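Local structure of RE68036p (1SQH) at residues G154-S158 / I286-D291; E221-W225 / L237-A243. The protein is functionally uncharacterised but carries acetyltransferase-like domains and may act as a glycine N-acyltransferase, transferring acyl groups to glycine. One frame throughout, in Å; residues are numbered along the deposited sequence.

Interaction 1. Residues G154-S158 / I286-D291; sequences GMVLS and IGYQKD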
loop_
_atom_site.group_PDB
_atom_site.type_symbol
_atom_site.label_atom_id
_atom_site.label_comp_id
_atom_site.label_asym_id
_atom_site.label_seq_id
_atom_site.Cartn_x
_atom_site.Cartn_y
_atom_site.Cartn_z
ATOM N N GLY A 154 2.626 -5.640 9.366
ATOM C CA GLY A 154 2.905 -6.091 8.018
ATOM C C GLY A 154 2.853 -7.618 8.060
ATOM O O GLY A 154 3.804 -8.254 8.533
HETATM N N MSE A 155 1.751 -8.207 7.590
HETATM C CA MSE A 155 1.592 -9.669 7.587
HETATM C C MSE A 155 2.156 -10.249 6.290
HETATM O O MSE A 155 1.918 -9.703 5.212
HETATM C CB MSE A 155 0.115 -10.054 7.730
HETATM C CG MSE A 155 -0.175 -10.927 8.964
HETATM SE SE MSE A 155 0.072 -9.855 10.560
HETATM C CE MSE A 155 -0.729 -8.253 9.820
ATOM N N VAL A 156 2.895 -11.357 6.405
ATOM C CA VAL A 156 3.549 -11.983 5.247
ATOM C C VAL A 156 3.262 -13.470 5.036
ATOM O O VAL A 156 3.242 -14.264 5.984
ATOM C CB VAL A 156 5.093 -11.796 5.327
ATOM C CG1 VAL A 156 5.777 -12.426 4.120
ATOM C CG2 VAL A 156 5.436 -10.317 5.406
ATOM N N LEU A 157 3.054 -13.833 3.774
ATOM C CA LEU A 157 2.793 -15.219 3.391
ATOM C C LEU A 157 3.637 -15.497 2.152
ATOM O O LEU A 157 3.550 -14.761 1.161
ATOM C CB LEU A 157 1.312 -15.416 3.069
ATOM C CG LEU A 157 0.884 -16.823 2.636
ATOM C CD1 LEU A 157 0.881 -17.786 3.827
ATOM C CD2 LEU A 157 -0.517 -16.719 2.032
ATOM N N SER A 158 4.459 -16.545 2.211
ATOM C CA SER A 158 5.325 -16.873 1.084
ATOM C C SER A 158 4.524 -17.128 -0.189
ATOM O O SER A 158 3.334 -17.439 -0.150
ATOM C CB SER A 158 6.197 -18.091 1.408
ATOM O OG SER A 158 5.428 -19.285 1.434
ATOM N N ILE A 286 -4.850 -18.526 7.601
ATOM C CA ILE A 286 -4.508 -18.858 6.229
ATOM C C ILE A 286 -3.014 -19.168 6.138
ATOM O O ILE A 286 -2.570 -19.874 5.226
ATOM C CB ILE A 286 -4.869 -17.690 5.276
ATOM C CG1 ILE A 286 -6.392 -17.635 5.113
ATOM C CG2 ILE A 286 -4.162 -17.863 3.937
ATOM C CD1 ILE A 286 -6.911 -16.409 4.405
ATOM N N GLY A 287 -2.246 -18.641 7.095
ATOM C CA GLY A 287 -0.811 -18.884 7.115
ATOM C C GLY A 287 0.065 -17.646 7.225
ATOM O O GLY A 287 1.280 -17.760 7.383
ATOM N N TYR A 288 -0.541 -16.468 7.127
ATOM C CA TYR A 288 0.201 -15.206 7.213
ATOM C C TYR A 288 0.873 -15.056 8.575
ATOM O O TYR A 288 0.305 -15.448 9.595
ATOM C CB TYR A 288 -0.741 -14.008 7.009
ATOM C CG TYR A 288 -1.069 -13.680 5.570
ATOM C CD1 TYR A 288 -0.355 -12.704 4.871
ATOM C CD2 TYR A 288 -2.094 -14.356 4.901
ATOM C CE1 TYR A 288 -0.660 -12.408 3.534
ATOM C CE2 TYR A 288 -2.406 -14.073 3.573
ATOM C CZ TYR A 288 -1.691 -13.101 2.893
ATOM O OH TYR A 288 -2.023 -12.823 1.581
ATOM N N GLN A 289 2.074 -14.482 8.592
ATOM C CA GLN A 289 2.766 -14.265 9.857
ATOM C C GLN A 289 3.087 -12.783 9.974
ATOM O O GLN A 289 3.244 -12.088 8.967
ATOM C CB GLN A 289 4.060 -15.076 9.934
ATOM C CG GLN A 289 5.033 -14.740 8.834
ATOM C CD GLN A 289 6.368 -15.451 8.991
ATOM O OE1 GLN A 289 7.169 -15.111 9.866
ATOM N NE2 GLN A 289 6.614 -16.444 8.135
ATOM N N LYS A 290 3.165 -12.307 11.211
ATOM C CA LYS A 290 3.470 -10.910 11.487
ATOM C C LYS A 290 4.984 -10.708 11.535
ATOM O O LYS A 290 5.628 -11.101 12.505
ATOM C CB LYS A 290 2.853 -10.518 12.834
ATOM C CG LYS A 290 3.361 -9.211 13.427
ATOM C CD LYS A 290 2.807 -9.037 14.839
ATOM C CE LYS A 290 3.321 -7.773 15.515
ATOM N NZ LYS A 290 2.812 -7.683 16.915
ATOM N N ASP A 291 5.585 -10.127 10.503
ATOM C CA ASP A 291 7.015 -9.936 10.629
ATOM C C ASP A 291 7.488 -8.500 10.507
ATOM O O ASP A 291 8.680 -8.250 10.337
ATOM C CB ASP A 291 7.793 -10.858 9.682
ATOM C CG ASP A 291 7.427 -10.663 8.252
ATOM O OD1 ASP A 291 7.141 -9.541 7.827
ATOM O OD2 ASP A 291 7.406 -11.672 7.448
HETATM O O HOH W 1 4.199 -17.058 6.768
#
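The carbonyl oxygen of V156 is gripped twice: Q289 N donates to V156 O at 2.9 Å, from 30° off the carbonyl plane, and a water adds a second proton. The CA-H of Y288 lies against the same oxygen. These bonds belong to the antiparallel pairing of strands 147-157 and 289-299 in the mixed sheet of an acetyltransferase-like fold. V156 with Q289 is a hydrogen-bonded pair, and the return bond, V156 N to Q289 O, is the shortest at 2.7 Å, lying in the carbonyl plane. One step on, M155 and K290 form a non-hydrogen-bonded pair, and D291 N to G154 O, 3.2 Å, resumes the ladder. The water also donates to G287 O and accepts from Q289 NE2, so it ties the helix exit to strand 147-157.

Beside this ladder L157 crosses Y288 at about a right angle. Its CB sits over the ring, 3.6 Å from the centroid and only 9° off the normal, a CH-pi contact, while L157 CD2 reaches along to CE2. With CG of Y288 anti to its carbonyl carbon (chi1 -81°), a ring face is turned to L157 CB, and the hydroxyl is hydrogen-bonded to S257 on helix 248-263, which fixes the far end. G287 closes helix 277-286 in a Schellman motif; at its phi and psi a CB would be jammed against the carbonyl oxygen of I286, which by itself calls for glycine, and would also come tight against L157 CD1. On the face shared by M155 and K290, the selenium of M155, a selenomethionine, packs 3.7 Å from K290 CB. On the V156 face, the D291 carboxylate crosses the valine, its OD1 and OD2 each 3.1 Å from V156 CG2.

Interaction 2. Residues E221-W225 / L237-A243; sequences ELIAW and LQVLPKA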
loop_
_atom_site.group_PDB
_atom_site.type_symbol
_atom_site.label_atom_id
_atom_site.label_comp_id
_atom_site.label_asym_id
_atom_site.label_seq_id
_atom_site.Cartn_x
_atom_site.Cartn_y
_atom_site.Cartn_z
ATOM N N GLU A 221 -26.738 -8.001 -4.943
ATOM C CA GLU A 221 -26.157 -6.956 -4.106
ATOM C C GLU A 221 -24.760 -7.283 -3.577
ATOM O O GLU A 221 -24.572 -8.291 -2.891
ATOM C CB GLU A 221 -27.094 -6.691 -2.926
ATOM C CG GLU A 221 -26.496 -5.842 -1.814
ATOM C CD GLU A 221 -27.378 -5.811 -0.585
ATOM O OE1 GLU A 221 -28.070 -6.819 -0.327
ATOM O OE2 GLU A 221 -27.368 -4.794 0.132
ATOM N N LEU A 222 -23.786 -6.427 -3.886
ATOM C CA LEU A 222 -22.405 -6.617 -3.419
ATOM C C LEU A 222 -22.435 -6.600 -1.892
ATOM O O LEU A 222 -22.887 -5.627 -1.289
ATOM C CB LEU A 222 -21.517 -5.485 -3.936
ATOM C CG LEU A 222 -20.047 -5.490 -3.518
ATOM C CD1 LEU A 222 -19.327 -6.700 -4.101
ATOM C CD2 LEU A 222 -19.407 -4.196 -3.991
ATOM N N ILE A 223 -21.934 -7.655 -1.260
ATOM C CA ILE A 223 -22.007 -7.721 0.192
ATOM C C ILE A 223 -20.673 -7.837 0.926
ATOM O O ILE A 223 -20.611 -7.662 2.146
ATOM C CB ILE A 223 -22.948 -8.893 0.606
ATOM C CG1 ILE A 223 -23.728 -8.510 1.861
ATOM C CG2 ILE A 223 -22.147 -10.190 0.796
ATOM C CD1 ILE A 223 -24.757 -7.427 1.624
ATOM N N ALA A 224 -19.614 -8.124 0.177
ATOM C CA ALA A 224 -18.268 -8.266 0.737
ATOM C C ALA A 224 -17.255 -8.164 -0.403
ATOM O O ALA A 224 -17.550 -8.556 -1.534
ATOM C CB ALA A 224 -18.131 -9.616 1.450
ATOM N N TRP A 225 -16.065 -7.650 -0.113
ATOM C CA TRP A 225 -15.061 -7.489 -1.161
ATOM C C TRP A 225 -13.624 -7.448 -0.633
ATOM O O TRP A 225 -13.388 -7.251 0.558
ATOM C CB TRP A 225 -15.366 -6.208 -1.949
ATOM C CG TRP A 225 -15.547 -5.023 -1.051
ATOM C CD1 TRP A 225 -14.562 -4.262 -0.490
ATOM C CD2 TRP A 225 -16.781 -4.548 -0.502
ATOM N NE1 TRP A 225 -15.104 -3.346 0.383
ATOM C CE2 TRP A 225 -16.464 -3.502 0.395
ATOM C CE3 TRP A 225 -18.124 -4.909 -0.676
ATOM C CZ2 TRP A 225 -17.447 -2.814 1.120
ATOM C CZ3 TRP A 225 -19.102 -4.226 0.047
ATOM C CH2 TRP A 225 -18.754 -3.189 0.934
ATOM N N LEU A 237 -10.177 -5.248 2.784
ATOM C CA LEU A 237 -11.119 -6.344 2.964
ATOM C C LEU A 237 -12.289 -5.844 3.787
ATOM O O LEU A 237 -12.112 -5.075 4.725
ATOM C CB LEU A 237 -10.462 -7.513 3.709
ATOM C CG LEU A 237 -11.406 -8.655 4.127
ATOM C CD1 LEU A 237 -11.979 -9.313 2.873
ATOM C CD2 LEU A 237 -10.659 -9.691 4.976
ATOM N N GLN A 238 -13.492 -6.254 3.425
ATOM C CA GLN A 238 -14.644 -5.869 4.219
ATOM C C GLN A 238 -15.886 -6.671 3.886
ATOM O O GLN A 238 -16.111 -7.050 2.734
ATOM C CB GLN A 238 -14.941 -4.376 4.084
ATOM C CG GLN A 238 -15.993 -3.913 5.087
ATOM C CD GLN A 238 -16.073 -2.408 5.217
ATOM O OE1 GLN A 238 -16.778 -1.895 6.086
ATOM N NE2 GLN A 238 -15.354 -1.689 4.354
ATOM N N VAL A 239 -16.672 -6.939 4.924
ATOM C CA VAL A 239 -17.922 -7.668 4.796
ATOM C C VAL A 239 -19.010 -6.827 5.456
ATOM O O VAL A 239 -18.875 -6.425 6.619
ATOM C CB VAL A 239 -17.854 -9.048 5.503
ATOM C CG1 VAL A 239 -19.221 -9.715 5.472
ATOM C CG2 VAL A 239 -16.818 -9.941 4.826
ATOM N N LEU A 240 -20.070 -6.541 4.706
ATOM C CA LEU A 240 -21.194 -5.764 5.222
ATOM C C LEU A 240 -21.775 -6.518 6.417
ATOM O O LEU A 240 -21.846 -7.750 6.416
ATOM C CB LEU A 240 -22.268 -5.595 4.134
ATOM C CG LEU A 240 -22.371 -4.329 3.264
ATOM C CD1 LEU A 240 -21.132 -3.460 3.354
ATOM C CD2 LEU A 240 -22.631 -4.775 1.838
ATOM N N PRO A 241 -22.196 -5.784 7.455
ATOM C CA PRO A 241 -22.766 -6.395 8.657
ATOM C C PRO A 241 -23.800 -7.489 8.406
ATOM O O PRO A 241 -23.762 -8.540 9.041
ATOM C CB PRO A 241 -23.345 -5.196 9.398
ATOM C CG PRO A 241 -22.338 -4.113 9.078
ATOM C CD PRO A 241 -22.146 -4.314 7.583
ATOM N N LYS A 242 -24.715 -7.246 7.475
ATOM C CA LYS A 242 -25.758 -8.216 7.169
ATOM C C LYS A 242 -25.257 -9.542 6.603
ATOM O O LYS A 242 -26.053 -10.451 6.341
ATOM C CB LYS A 242 -26.787 -7.603 6.212
ATOM C CG LYS A 242 -26.203 -6.907 4.987
ATOM C CD LYS A 242 -27.322 -6.442 4.061
ATOM C CE LYS A 242 -26.888 -5.285 3.165
ATOM N NZ LYS A 242 -26.673 -4.010 3.923
ATOM N N ALA A 243 -23.946 -9.656 6.409
ATOM C CA ALA A 243 -23.366 -10.887 5.878
ATOM C C ALA A 243 -22.221 -11.397 6.754
ATOM O O ALA A 243 -21.487 -12.301 6.361
ATOM C CB ALA A 243 -22.874 -10.663 4.444
#
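Residues 222-225 and 237-239 run antiparallel at 147°, their axes 4.8 Å apart at the closest, and three backbone bonds join the segments: L240 N to I223 O at 2.8 Å, W225 N to Q238 O at 2.9 Å and Q238 N to W225 O at 3.0 Å. W225 and Q238 thus form a hydrogen-bonded pair, A224 and V239 a non-hydrogen-bonded one in which A224 CB meets V239 CG2. The indole of W225 leaves CB from between the backbone N and the carbonyl carbon (chi1 51°), which lays the ring alongside Q238, with the backbone oxygen of Q238 over one face. The two side chains point the same way, ring and amide planes 57° apart, and NE1, buried here with no hydrogen-bonding partner, lies against Q238 CB. At the far end of the indole, W225 CH2 touches L240 CD1 at 3.4 Å. Cutting the indole back to an alanine is likely to leave a gap beside L240 CD1 and to deprive Q238 of the ring it lies along.

This is the hairpin 222-228/234-239 of the FR47-like region, and its inner strand carries a classic beta bulge, since I223 and A224 both face I214 of strand 211-216. In GNAT acetyltransferases the loop between the equivalent of strand 234-239 and the following helix binds the pyrophosphate of acyl-CoA; the segment leading to helix 248-263 is consistent with that layout. At the bulge, I223 CD1 packs tightly against both L240 CD2, at 3.4 Å, and K242 CE, while I223 CG1 rests on A243 CB. E221 and K242 approach from opposite directions; their salt bridge is long, OE2 to NZ 3.9 Å, and K242 presents CE rather than its ammonium nitrogen as the nearest atom, 3.1 Å from E221 OE2.

In the fold
From the N terminus, the chain first builds the strands up to 123-128 of the eight-stranded mixed sheet, then lays down strand 147-157, where interaction 1 opens. After helix 159-163 it begins the four-stranded antiparallel sheet with strand 174-177, passes through two helices and returns at strand 211-216; interaction 2 then closes the hairpin within that sheet. Helix 248-263, strand 268-273 and helix 277-286 follow before 286-291 returns to 154-158, closing a loop of 127 residues and joining the end of strand 147-157 to the start of the last strand, 289-299. Interaction 2 is therefore nested inside interaction 1. Their nearest atoms lie about 8 Å apart; helix 248-263 packs on residues of both.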